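Local atomic coordinates of Poly(Beta-D-mannuronate) lyase (PDB entry 7O79), a protein that probably cleaves poly(beta-D-mannuronate), the mannuronate-rich form of alginate, as a parallel beta-helix lyase of polysaccharide lyase family 6. Residues A[347-352]-A[380-385]; A[178-183]-A[187-192]; A[325-330]-A[398-403]; A[249-254]-A[363-368]. All blocks are in the same frame, centred on the assembly; numbering follows the deposited sequence.

Interaction 1 (A[347-352]-A[380-385]); sequences QRMLLP and PILANF
Met349 puts its terminal methyl squarely on the ring of Phe385. CE lies 3.4 Å from the centroid of the Phe385 ring and only 15° off the ring normal, a CH-pi contact. Met349 SD follows behind it over the same face, 4.4 Å from the centroid, so the pair is also a Met-aromatic contact. The methionine chain is bent at chi2 and chi3, 74° and 69°, and this hooked shape brings CE out over the ring. The same methyl touches Leu382, with Met349 CE to Leu382 CD2 at 3.4 Å. This is the tight part. Leu382 and Phe385 are the two ends of a type I beta turn, and Leu382 O sits at the edge of the Phe385 ring. The contact is looser at Leu350, whose CD2 reaches Phe385 CE1 obliquely at 4.4 Å. The outer side of the turn, with Ala383 and Asn384, is exposed. An alanine in place of Phe385 would probably open a gap over the Met349 methyl, which would keep only Leu382 of this turn, and leave Tyr287 without its edge-to-face partner. Both segments are loops of the parallel beta-helix. The loop 347-352 leads into strand 356-364. The loop 380-385 leads into strand 391-397. Met349 and Leu350 together face Gly285 in a classic beta bulge, just beyond strand 280-283.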
loop_
_atom_site.group_PDB
_atom_site.type_symbol
_atom_site.label_atom_id
_atom_site.label_comp_id
_atom_site.label_asym_id
_atom_site.label_seq_id
_atom_site.Cartn_x
_atom_site.Cartn_y
_atom_site.Cartn_z
ATOM N N GLN A 347 20.768 14.239 8.417
ATOM C CA GLN A 347 20.445 14.988 9.616
ATOM C C GLN A 347 19.134 14.459 10.200
ATOM O O GLN A 347 18.284 15.223 10.647
ATOM C CB GLN A 347 20.399 16.490 9.300
ATOM C CG GLN A 347 21.717 16.951 8.622
ATOM C CD GLN A 347 21.888 18.463 8.444
ATOM O OE1 GLN A 347 23.003 18.960 8.505
ATOM N NE2 GLN A 347 20.796 19.185 8.201
ATOM N N ARG A 348 18.973 13.121 10.182
ATOM C CA ARG A 348 17.772 12.430 10.672
ATOM C C ARG A 348 17.687 12.416 12.199
ATOM O O ARG A 348 17.819 11.382 12.868
ATOM C CB ARG A 348 17.711 11.015 10.117
ATOM C CG ARG A 348 17.567 10.955 8.609
ATOM C CD ARG A 348 17.950 9.581 8.167
ATOM N NE ARG A 348 17.004 8.606 8.685
ATOM C CZ ARG A 348 16.952 7.353 8.261
ATOM N NH1 ARG A 348 17.824 6.949 7.331
ATOM N NH2 ARG A 348 16.060 6.512 8.777
ATOM N N MET A 349 17.399 13.589 12.722
ATOM C CA MET A 349 17.366 13.918 14.132
ATOM C C MET A 349 16.134 14.681 14.621
ATOM O O MET A 349 16.117 15.122 15.779
ATOM C CB MET A 349 18.670 14.639 14.476
ATOM C CG MET A 349 18.868 15.871 13.557
ATOM S SD MET A 349 18.001 17.349 13.695
ATOM C CE MET A 349 18.592 18.051 15.224
ATOM N N LEU A 350 15.064 14.763 13.834
ATOM C CA LEU A 350 13.850 15.448 14.259
ATOM C C LEU A 350 12.956 14.444 14.986
ATOM O O LEU A 350 12.348 13.572 14.363
ATOM C CB LEU A 350 13.147 16.082 13.059
ATOM C CG LEU A 350 13.946 17.206 12.379
ATOM C CD1 LEU A 350 13.221 17.716 11.152
ATOM C CD2 LEU A 350 14.258 18.374 13.340
ATOM N N LEU A 351 12.877 14.571 16.305
ATOM C CA LEU A 351 12.013 13.715 17.094
ATOM C C LEU A 351 10.546 14.070 16.839
ATOM O O LEU A 351 10.214 15.241 16.645
ATOM C CB LEU A 351 12.342 13.887 18.572
ATOM C CG LEU A 351 13.753 13.438 18.943
ATOM C CD1 LEU A 351 14.020 13.701 20.408
ATOM C CD2 LEU A 351 13.910 11.945 18.622
ATOM N N PRO A 352 9.647 13.083 16.860
ATOM C CA PRO A 352 8.225 13.387 16.665
ATOM C C PRO A 352 7.750 14.388 17.711
ATOM O O PRO A 352 8.218 14.382 18.851
ATOM C CB PRO A 352 7.542 12.022 16.817
ATOM C CG PRO A 352 8.661 11.010 16.497
ATOM C CD PRO A 352 9.870 11.645 17.112
ATOM N N PRO A 380 26.589 18.491 21.140
ATOM C CA PRO A 380 26.411 19.945 21.309
ATOM C C PRO A 380 25.744 20.637 20.133
ATOM O O PRO A 380 25.003 21.605 20.338
ATOM C CB PRO A 380 27.852 20.424 21.506
ATOM C CG PRO A 380 28.460 19.270 22.249
ATOM C CD PRO A 380 27.981 18.100 21.420
ATOM N N ILE A 381 25.982 20.182 18.901
ATOM C CA ILE A 381 25.362 20.849 17.762
ATOM C C ILE A 381 23.871 20.577 17.647
ATOM O O ILE A 381 23.219 21.175 16.787
ATOM C CB ILE A 381 26.048 20.457 16.443
ATOM C CG1 ILE A 381 25.780 18.991 16.138
ATOM C CG2 ILE A 381 27.534 20.784 16.492
ATOM C CD1 ILE A 381 26.301 18.582 14.810
ATOM N N LEU A 382 23.312 19.702 18.489
ATOM C CA LEU A 382 21.870 19.493 18.569
ATOM C C LEU A 382 21.249 20.091 19.830
ATOM O O LEU A 382 20.069 19.845 20.101
ATOM C CB LEU A 382 21.550 18.000 18.505
ATOM C CG LEU A 382 22.152 17.230 17.340
ATOM C CD1 LEU A 382 21.528 15.849 17.264
ATOM C CD2 LEU A 382 21.902 18.010 16.037
ATOM N N ALA A 383 22.002 20.894 20.588
ATOM C CA ALA A 383 21.545 21.308 21.912
ATOM C C ALA A 383 20.332 22.234 21.846
ATOM O O ALA A 383 19.440 22.153 22.701
ATOM C CB ALA A 383 22.697 21.973 22.668
ATOM N N ASN A 384 20.261 23.119 20.851
ATOM C CA ASN A 384 19.209 24.132 20.855
ATOM C C ASN A 384 17.946 23.686 20.150
ATOM O O ASN A 384 17.029 24.492 19.985
ATOM C CB ASN A 384 19.721 25.436 20.243
ATOM C CG ASN A 384 20.836 26.029 21.053
ATOM O OD1 ASN A 384 20.984 25.701 22.237
ATOM N ND2 ASN A 384 21.625 26.910 20.443
ATOM N N PHE A 385 17.877 22.430 19.735
ATOM C CA PHE A 385 16.674 21.892 19.125
ATOM C C PHE A 385 15.690 21.533 20.226
ATOM O O PHE A 385 16.005 20.725 21.105
ATOM C CB PHE A 385 17.016 20.666 18.288
ATOM C CG PHE A 385 17.472 20.999 16.909
ATOM C CD1 PHE A 385 16.556 21.277 15.908
ATOM C CD2 PHE A 385 18.824 21.056 16.615
ATOM C CE1 PHE A 385 16.980 21.592 14.630
ATOM C CE2 PHE A 385 19.260 21.370 15.333
ATOM C CZ PHE A 385 18.334 21.634 14.339
#

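Interaction 2 (A[178-183]-A[187-192]); sequences WGYGRS and GDDGAF
Trp178 begins the contact through its backbone, its carbonyl O touching Ala191 CB at 3.6 Å. Both segments belong to one loop of the parallel beta-helix, between strands 175-177 and 194-201, and the chain doubles back here. A side chain on Gly179 would run into the Ala191 methyl, and its phi of 141° also calls for glycine. Tyr180 carries the contact. Its CG stands anti to the backbone N, chi1 178°, which lays the ring against Asp189. Asp189 CB rests over the ring face, 3.4 Å from the centroid of Tyr180, as a CH-pi contact. Asp189 OD2 forms a salt bridge with Arg152, outside the loop, and a phosphate ion, probably from the crystallisation liquor, lies about 5 Å from this side chain. At the ring's far end, Tyr180 OH accepts a weak hydrogen bond from Gly187 N, 3.0 Å away. Tyr180 O receives a CA-H...O contact from Gly190 CA at 3.3 Å. A water bridges Tyr180 N and Gly190 O, weakly on the Gly190 side. Arg182 N bonds to Gly179 O, closing a type II beta turn. The extended Arg182 side chain reaches Trp178, with NH1 3.3 Å above the indole plane.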
loop_
_atom_site.group_PDB
_atom_site.type_symbol
_atom_site.label_atom_id
_atom_site.label_comp_id
_atom_site.label_asym_id
_atom_site.label_seq_id
_atom_site.Cartn_x
_atom_site.Cartn_y
_atom_site.Cartn_z
ATOM N N TRP A 178 2.713 6.494 -5.464
ATOM C CA TRP A 178 3.276 7.795 -5.778
ATOM C C TRP A 178 2.152 8.799 -6.006
ATOM O O TRP A 178 0.971 8.440 -6.100
ATOM C CB TRP A 178 4.142 7.724 -7.033
ATOM C CG TRP A 178 5.438 6.962 -6.889
ATOM C CD1 TRP A 178 6.231 6.858 -5.776
ATOM C CD2 TRP A 178 6.093 6.225 -7.922
ATOM N NE1 TRP A 178 7.347 6.081 -6.054
ATOM C CE2 TRP A 178 7.285 5.687 -7.369
ATOM C CE3 TRP A 178 5.795 5.973 -9.273
ATOM C CZ2 TRP A 178 8.172 4.903 -8.118
ATOM C CZ3 TRP A 178 6.682 5.190 -10.019
ATOM C CH2 TRP A 178 7.857 4.666 -9.435
ATOM N N GLY A 179 2.541 10.067 -6.130
ATOM C CA GLY A 179 1.635 11.160 -6.374
ATOM C C GLY A 179 2.057 12.376 -5.592
ATOM O O GLY A 179 3.127 12.407 -4.989
ATOM N N TYR A 180 1.219 13.410 -5.638
ATOM C CA TYR A 180 1.520 14.640 -4.914
ATOM C C TYR A 180 1.727 14.337 -3.440
ATOM O O TYR A 180 0.891 13.689 -2.809
ATOM C CB TYR A 180 0.391 15.654 -5.092
ATOM C CG TYR A 180 0.593 16.945 -4.342
ATOM C CD1 TYR A 180 0.287 17.045 -2.986
ATOM C CD2 TYR A 180 1.088 18.071 -4.984
ATOM C CE1 TYR A 180 0.464 18.227 -2.286
ATOM C CE2 TYR A 180 1.269 19.264 -4.292
ATOM C CZ TYR A 180 0.964 19.331 -2.948
ATOM O OH TYR A 180 1.143 20.511 -2.264
ATOM N N GLY A 181 2.817 14.859 -2.889
ATOM C CA GLY A 181 3.284 14.531 -1.559
ATOM C C GLY A 181 4.570 13.753 -1.580
ATOM O O GLY A 181 5.205 13.594 -0.534
ATOM N N ARG A 182 4.974 13.277 -2.754
ATOM C CA ARG A 182 6.214 12.519 -2.874
ATOM C C ARG A 182 7.394 13.334 -2.352
ATOM O O ARG A 182 8.263 12.813 -1.653
ATOM C CB ARG A 182 6.457 12.104 -4.325
ATOM C CG ARG A 182 7.431 10.947 -4.482
ATOM C CD ARG A 182 7.344 10.330 -5.869
ATOM N NE ARG A 182 8.456 9.422 -6.134
ATOM C CZ ARG A 182 8.675 8.829 -7.302
ATOM N NH1 ARG A 182 7.856 9.046 -8.322
ATOM N NH2 ARG A 182 9.713 8.018 -7.452
ATOM N N SER A 183 7.415 14.618 -2.697
ATOM C CA SER A 183 8.479 15.520 -2.267
ATOM C C SER A 183 8.130 16.230 -0.971
ATOM O O SER A 183 8.688 17.294 -0.672
ATOM C CB SER A 183 8.812 16.531 -3.368
ATOM O OG SER A 183 9.424 15.856 -4.453
ATOM N N GLY A 187 0.596 20.791 0.705
ATOM C CA GLY A 187 -0.613 21.394 0.181
ATOM C C GLY A 187 -1.797 20.439 0.268
ATOM O O GLY A 187 -1.674 19.295 0.704
ATOM N N ASP A 188 -2.964 20.934 -0.174
ATOM C CA ASP A 188 -4.231 20.192 -0.097
ATOM C C ASP A 188 -4.258 18.935 -0.955
ATOM O O ASP A 188 -5.097 18.052 -0.725
ATOM C CB ASP A 188 -5.384 21.081 -0.559
ATOM C CG ASP A 188 -5.898 21.982 0.525
ATOM O OD1 ASP A 188 -5.107 22.340 1.427
ATOM O OD2 ASP A 188 -7.098 22.335 0.468
ATOM N N ASP A 189 -3.398 18.858 -1.960
ATOM C CA ASP A 189 -3.420 17.811 -2.971
ATOM C C ASP A 189 -2.894 16.493 -2.407
ATOM O O ASP A 189 -2.482 16.397 -1.249
ATOM C CB ASP A 189 -2.602 18.259 -4.185
ATOM C CG ASP A 189 -3.111 17.691 -5.500
ATOM O OD1 ASP A 189 -4.069 16.896 -5.503
ATOM O OD2 ASP A 189 -2.506 18.021 -6.547
ATOM N N GLY A 190 -2.896 15.476 -3.264
ATOM C CA GLY A 190 -2.420 14.149 -2.922
ATOM C C GLY A 190 -2.784 13.184 -4.029
ATOM O O GLY A 190 -3.306 13.580 -5.082
ATOM N N ALA A 191 -2.473 11.895 -3.782
ATOM C CA ALA A 191 -2.898 10.817 -4.675
ATOM C C ALA A 191 -4.344 10.390 -4.427
ATOM O O ALA A 191 -5.014 9.906 -5.347
ATOM C CB ALA A 191 -1.992 9.591 -4.512
ATOM N N PHE A 192 -4.833 10.553 -3.202
ATOM C CA PHE A 192 -6.186 10.130 -2.841
ATOM C C PHE A 192 -6.441 8.678 -3.240
ATOM O O PHE A 192 -7.495 8.329 -3.784
ATOM C CB PHE A 192 -7.243 11.061 -3.440
ATOM C CG PHE A 192 -7.066 12.520 -3.072
ATOM C CD1 PHE A 192 -7.683 13.037 -1.939
ATOM C CD2 PHE A 192 -6.352 13.385 -3.894
ATOM C CE1 PHE A 192 -7.552 14.370 -1.600
ATOM C CE2 PHE A 192 -6.230 14.739 -3.570
ATOM C CZ PHE A 192 -6.819 15.229 -2.426
HETATM O O HOH W 1 -1.147 13.057 -7.165
#

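Interaction 3 (A[325-330]-A[398-403]); sequences FLNVGG and YDNGAE
Asn327 sits at a corner of the chain in a left-handed backbone conformation and faces Asn400, part of a type I beta turn from Asp399 to Ala402; their CA atoms are 6.3 Å apart. Their side chains cross at about a right angle. In Asn327 a chi1 of -169° swings CG away from the backbone N and brings OD1 round to face the Asn400 amide. Asn400 ND2 donates to Asn327 OD1 over 3.0 Å, and the bond is almost straight at 179°. The acceptor lies in the amide plane of Asn400, while the donor is tilted 33° from the carbonyl plane of Asn327. Asn327 ND2 is bonded to Asp274 OD1, and Asn400 OD1 to the Ser363 hydroxyl, which probably fixes the rotation of both amides. The extended Glu403 chain slides past Leu326 in the opposite direction, with OE2 3.8 Å from Leu326 CB; this oxygen also makes a long, weak ion pair with Arg273. In the turn, Asp399 OD1 accepts from Gly401 N at 2.7 Å, an Asx turn. An alanine at Asn400 would probably leave Asn327 OD1 without this donor and take one of the two partners of the Ser363 hydroxyl. In the beta-helix, strand 319-328 runs between strands 266-273 and 356-364. Loop 398-403 follows strand 391-397 and passes over the end of 356-364, at Ser363 and Thr364, to meet the end of 319-328.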
loop_
_atom_site.group_PDB
_atom_site.type_symbol
_atom_site.label_atom_id
_atom_site.label_comp_id
_atom_site.label_asym_id
_atom_site.label_seq_id
_atom_site.Cartn_x
_atom_site.Cartn_y
_atom_site.Cartn_z
ATOM N N PHE A 325 -2.039 -2.896 20.208
ATOM C CA PHE A 325 -0.785 -3.556 19.832
ATOM C C PHE A 325 -0.461 -4.642 20.860
ATOM O O PHE A 325 0.121 -4.351 21.910
ATOM C CB PHE A 325 0.368 -2.547 19.747
ATOM C CG PHE A 325 0.050 -1.313 18.943
ATOM C CD1 PHE A 325 0.036 -1.357 17.544
ATOM C CD2 PHE A 325 -0.229 -0.112 19.576
ATOM C CE1 PHE A 325 -0.261 -0.210 16.790
ATOM C CE2 PHE A 325 -0.535 1.039 18.823
ATOM C CZ PHE A 325 -0.559 0.984 17.439
ATOM N N LEU A 326 -0.761 -5.899 20.560
ATOM C CA LEU A 326 -0.620 -6.944 21.569
ATOM C C LEU A 326 0.418 -7.981 21.173
ATOM O O LEU A 326 0.500 -8.380 20.009
ATOM C CB LEU A 326 -1.958 -7.634 21.850
ATOM C CG LEU A 326 -3.005 -6.736 22.518
ATOM C CD1 LEU A 326 -4.404 -7.355 22.385
ATOM C CD2 LEU A 326 -2.653 -6.458 23.956
ATOM N N ASN A 327 1.210 -8.417 22.155
ATOM C CA ASN A 327 2.136 -9.542 21.959
ATOM C C ASN A 327 3.136 -9.243 20.843
ATOM O O ASN A 327 3.475 -10.111 20.039
ATOM C CB ASN A 327 1.361 -10.841 21.691
ATOM C CG ASN A 327 2.235 -12.096 21.738
ATOM O OD1 ASN A 327 3.196 -12.194 22.515
ATOM N ND2 ASN A 327 1.885 -13.069 20.912
ATOM N N VAL A 328 3.624 -7.987 20.789
ATOM C CA VAL A 328 4.576 -7.596 19.746
ATOM C C VAL A 328 5.987 -7.936 20.202
ATOM O O VAL A 328 6.318 -7.838 21.389
ATOM C CB VAL A 328 4.443 -6.098 19.377
ATOM C CG1 VAL A 328 3.054 -5.825 18.847
ATOM C CG2 VAL A 328 4.742 -5.181 20.543
ATOM N N GLY A 329 6.829 -8.347 19.252
ATOM C CA GLY A 329 8.192 -8.707 19.589
ATOM C C GLY A 329 9.143 -7.550 19.760
ATOM O O GLY A 329 10.241 -7.744 20.295
ATOM N N GLY A 330 8.760 -6.356 19.315
ATOM C CA GLY A 330 9.580 -5.170 19.483
ATOM C C GLY A 330 8.946 -4.218 20.473
ATOM O O GLY A 330 8.376 -4.663 21.475
ATOM N N TYR A 398 -0.752 -4.050 29.294
ATOM C CA TYR A 398 -1.103 -5.307 29.935
ATOM C C TYR A 398 0.107 -6.194 30.156
ATOM O O TYR A 398 1.086 -6.141 29.413
ATOM C CB TYR A 398 -2.116 -6.089 29.104
ATOM C CG TYR A 398 -3.516 -5.539 29.150
ATOM C CD1 TYR A 398 -3.876 -4.432 28.404
ATOM C CD2 TYR A 398 -4.476 -6.118 29.966
ATOM C CE1 TYR A 398 -5.168 -3.936 28.445
ATOM C CE2 TYR A 398 -5.768 -5.624 30.022
ATOM C CZ TYR A 398 -6.110 -4.534 29.264
ATOM O OH TYR A 398 -7.398 -4.050 29.310
ATOM N N ASP A 399 0.019 -7.031 31.191
ATOM C CA ASP A 399 0.925 -8.161 31.322
ATOM C C ASP A 399 0.741 -9.033 30.086
ATOM O O ASP A 399 -0.381 -9.424 29.756
ATOM C CB ASP A 399 0.609 -8.941 32.612
ATOM C CG ASP A 399 1.507 -10.144 32.822
ATOM O OD1 ASP A 399 2.233 -10.573 31.896
ATOM O OD2 ASP A 399 1.495 -10.676 33.944
ATOM N N ASN A 400 1.833 -9.299 29.365
ATOM C CA ASN A 400 1.708 -10.127 28.174
ATOM C C ASN A 400 1.268 -11.551 28.484
ATOM O O ASN A 400 0.762 -12.234 27.590
ATOM C CB ASN A 400 3.015 -10.128 27.400
ATOM C CG ASN A 400 2.811 -10.440 25.945
ATOM O OD1 ASN A 400 2.178 -9.680 25.229
ATOM N ND2 ASN A 400 3.405 -11.538 25.482
ATOM N N GLY A 401 1.441 -12.009 29.713
ATOM C CA GLY A 401 0.947 -13.312 30.102
ATOM C C GLY A 401 -0.464 -13.296 30.641
ATOM O O GLY A 401 -0.955 -14.344 31.076
ATOM N N ALA A 402 -1.128 -12.125 30.642
ATOM C CA ALA A 402 -2.493 -11.995 31.155
ATOM C C ALA A 402 -3.301 -10.959 30.360
ATOM O O ALA A 402 -3.975 -10.112 30.957
ATOM C CB ALA A 402 -2.476 -11.619 32.643
ATOM N N GLU A 403 -3.240 -11.012 29.025
ATOM C CA GLU A 403 -3.832 -10.072 28.069
ATOM C C GLU A 403 -5.357 -9.974 28.142
ATOM O O GLU A 403 -6.012 -10.841 28.739
ATOM C CB GLU A 403 -3.376 -10.443 26.650
ATOM C CG GLU A 403 -2.007 -9.876 26.257
ATOM C CD GLU A 403 -1.358 -10.620 25.089
ATOM O OE1 GLU A 403 -0.262 -11.175 25.298
ATOM O OE2 GLU A 403 -1.959 -10.757 24.001
#

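Interaction 4 (A[249-254]-A[363-368]); sequences GENEKG and STKSGK
Lys365 and Asn251 meet through a single hydrogen bond between side chains at the surface of the protein. Lys365 NZ donates to Asn251 OD1 at 2.8 Å. The C=O...N angle is 147°, and the donor is tilted 33° from the carbonyl plane. The lysine chain runs straight as far as CE and then bends at chi4, 82°, which turns NZ toward the amide oxygen. Lys365 CE comes along with it, 3.3 Å from Asn251 OD1. The ammonium has a second acceptor in the backbone O of Asn327, so two oxygens from different coils share it.

Bonds between side chain and backbone shape the loop that carries the lysine. Thr364 OG1 donates to Lys368 O at 2.8 Å. Ser366 OG accepts from Lys368 N, forming an ST turn.

Backbone bonds close both loops. Glu252 N bonds to Gly249 O at 2.7 Å, and Gly367 N bonds to Thr364 O at 3.2 Å. Glu250 and Asn251 are both in the left-handed conformation, which turns the chain sharply after strand 241-248.

Among ionic contacts, Glu252 OE1 forms a salt bridge with Lys229 outside the two segments, and Glu250 makes a long, weak ion pair with Arg202.

The two loops follow strands 241-248 and 356-364. Strands 266-273 and 319-328 lie between these two on the same face of the solenoid. Lys365 thus reaches across more than one coil, a surface tie running along the axis of a parallel beta-helix.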
loop_
_atom_site.group_PDB
_atom_site.type_symbol
_atom_site.label_atom_id
_atom_site.label_comp_id
_atom_site.label_asym_id
_atom_site.label_seq_id
_atom_site.Cartn_x
_atom_site.Cartn_y
_atom_site.Cartn_z
ATOM N N GLY A 249 0.019 -11.103 12.877
ATOM C CA GLY A 249 1.338 -11.547 12.454
ATOM C C GLY A 249 1.587 -13.036 12.603
ATOM O O GLY A 249 2.479 -13.565 11.938
ATOM N N GLU A 250 0.831 -13.723 13.456
ATOM C CA GLU A 250 1.061 -15.143 13.706
ATOM C C GLU A 250 2.547 -15.411 13.957
ATOM O O GLU A 250 3.101 -16.418 13.517
ATOM C CB GLU A 250 0.531 -15.993 12.552
ATOM C CG GLU A 250 -0.981 -15.958 12.425
ATOM C CD GLU A 250 -1.493 -16.795 11.263
ATOM O OE1 GLU A 250 -2.725 -16.803 11.024
ATOM O OE2 GLU A 250 -0.665 -17.456 10.596
ATOM N N ASN A 251 3.194 -14.462 14.641
ATOM C CA ASN A 251 4.624 -14.495 14.949
ATOM C C ASN A 251 5.482 -14.765 13.722
ATOM O O ASN A 251 6.545 -15.376 13.815
ATOM C CB ASN A 251 4.909 -15.503 16.054
ATOM C CG ASN A 251 4.235 -15.116 17.336
ATOM O OD1 ASN A 251 4.215 -13.936 17.701
ATOM N ND2 ASN A 251 3.629 -16.083 18.004
ATOM N N GLU A 252 5.039 -14.299 12.557
ATOM C CA GLU A 252 5.871 -14.411 11.367
ATOM C C GLU A 252 7.142 -13.601 11.564
ATOM O O GLU A 252 7.087 -12.412 11.900
ATOM C CB GLU A 252 5.115 -13.911 10.133
ATOM C CG GLU A 252 5.998 -13.777 8.879
ATOM C CD GLU A 252 6.198 -15.091 8.152
ATOM O OE1 GLU A 252 7.256 -15.271 7.524
ATOM O OE2 GLU A 252 5.302 -15.955 8.201
ATOM N N LYS A 253 8.286 -14.243 11.367
ATOM C CA LYS A 253 9.549 -13.519 11.440
ATOM C C LYS A 253 9.542 -12.355 10.456
ATOM O O LYS A 253 9.174 -12.520 9.295
ATOM C CB LYS A 253 10.709 -14.464 11.137
ATOM C CG LYS A 253 12.055 -13.970 11.643
ATOM N N GLY A 254 9.943 -11.170 10.922
ATOM C CA GLY A 254 9.997 -9.988 10.075
ATOM C C GLY A 254 8.708 -9.183 9.968
ATOM O O GLY A 254 8.719 -8.105 9.358
ATOM N N SER A 363 0.821 -4.614 24.634
ATOM C CA SER A 363 1.628 -5.588 25.359
ATOM C C SER A 363 2.767 -6.030 24.452
ATOM O O SER A 363 2.624 -6.046 23.228
ATOM C CB SER A 363 0.773 -6.771 25.844
ATOM O OG SER A 363 0.647 -7.774 24.850
ATOM N N THR A 364 3.925 -6.325 25.067
ATOM C CA THR A 364 5.141 -6.712 24.373
ATOM C C THR A 364 5.632 -8.038 24.936
ATOM O O THR A 364 5.417 -8.342 26.111
ATOM C CB THR A 364 6.274 -5.645 24.498
ATOM O OG1 THR A 364 6.834 -5.652 25.827
ATOM C CG2 THR A 364 5.785 -4.237 24.145
ATOM N N LYS A 365 6.301 -8.817 24.082
ATOM C CA LYS A 365 6.815 -10.124 24.494
ATOM C C LYS A 365 7.857 -10.004 25.605
ATOM O O LYS A 365 7.929 -10.860 26.497
ATOM C CB LYS A 365 7.420 -10.855 23.294
ATOM C CG LYS A 365 6.402 -11.350 22.288
ATOM C CD LYS A 365 7.076 -12.105 21.156
ATOM C CE LYS A 365 6.055 -12.815 20.255
ATOM N NZ LYS A 365 5.463 -11.891 19.236
ATOM N N SER A 366 8.693 -8.973 25.548
ATOM C CA SER A 366 9.722 -8.740 26.555
ATOM C C SER A 366 9.164 -8.195 27.867
ATOM O O SER A 366 9.850 -8.256 28.892
ATOM C CB SER A 366 10.739 -7.739 26.015
ATOM O OG SER A 366 10.124 -6.470 25.861
ATOM N N GLY A 367 7.951 -7.647 27.857
ATOM C CA GLY A 367 7.476 -6.910 29.015
ATOM C C GLY A 367 8.198 -5.600 29.254
ATOM O O GLY A 367 8.149 -5.067 30.368
ATOM N N LYS A 368 8.908 -5.094 28.246
ATOM C CA LYS A 368 9.520 -3.775 28.250
ATOM C C LYS A 368 9.158 -3.045 26.966
ATOM O O LYS A 368 8.717 -3.650 25.986
ATOM C CB LYS A 368 11.041 -3.847 28.353
ATOM C CG LYS A 368 11.532 -4.659 29.532
ATOM C CD LYS A 368 13.046 -4.714 29.529
ATOM C CE LYS A 368 13.561 -4.976 30.930
ATOM N NZ LYS A 368 14.954 -4.437 31.074
#

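From the N terminus, interaction 2 closes first, pinching off a short loop between strands 175-177 and 194-201 before the others begin. The segment 249-254 then opens interaction 4, 325-330 opens interaction 3, and 347-352 opens interaction 1. Interaction 4 closes at 363-368, interaction 1 at 380-385 and interaction 3 at 398-403. Interaction 1 is therefore nested inside interaction 3, while interaction 4 crosses both. Interactions 3 and 4 touch, with centres about 7 Å apart, and link the ends of strands 319-328 and 356-364 with the loops after 241-248 and 391-397. Interaction 1 joins the loop before strand 356-364 to the loop before strand 391-397.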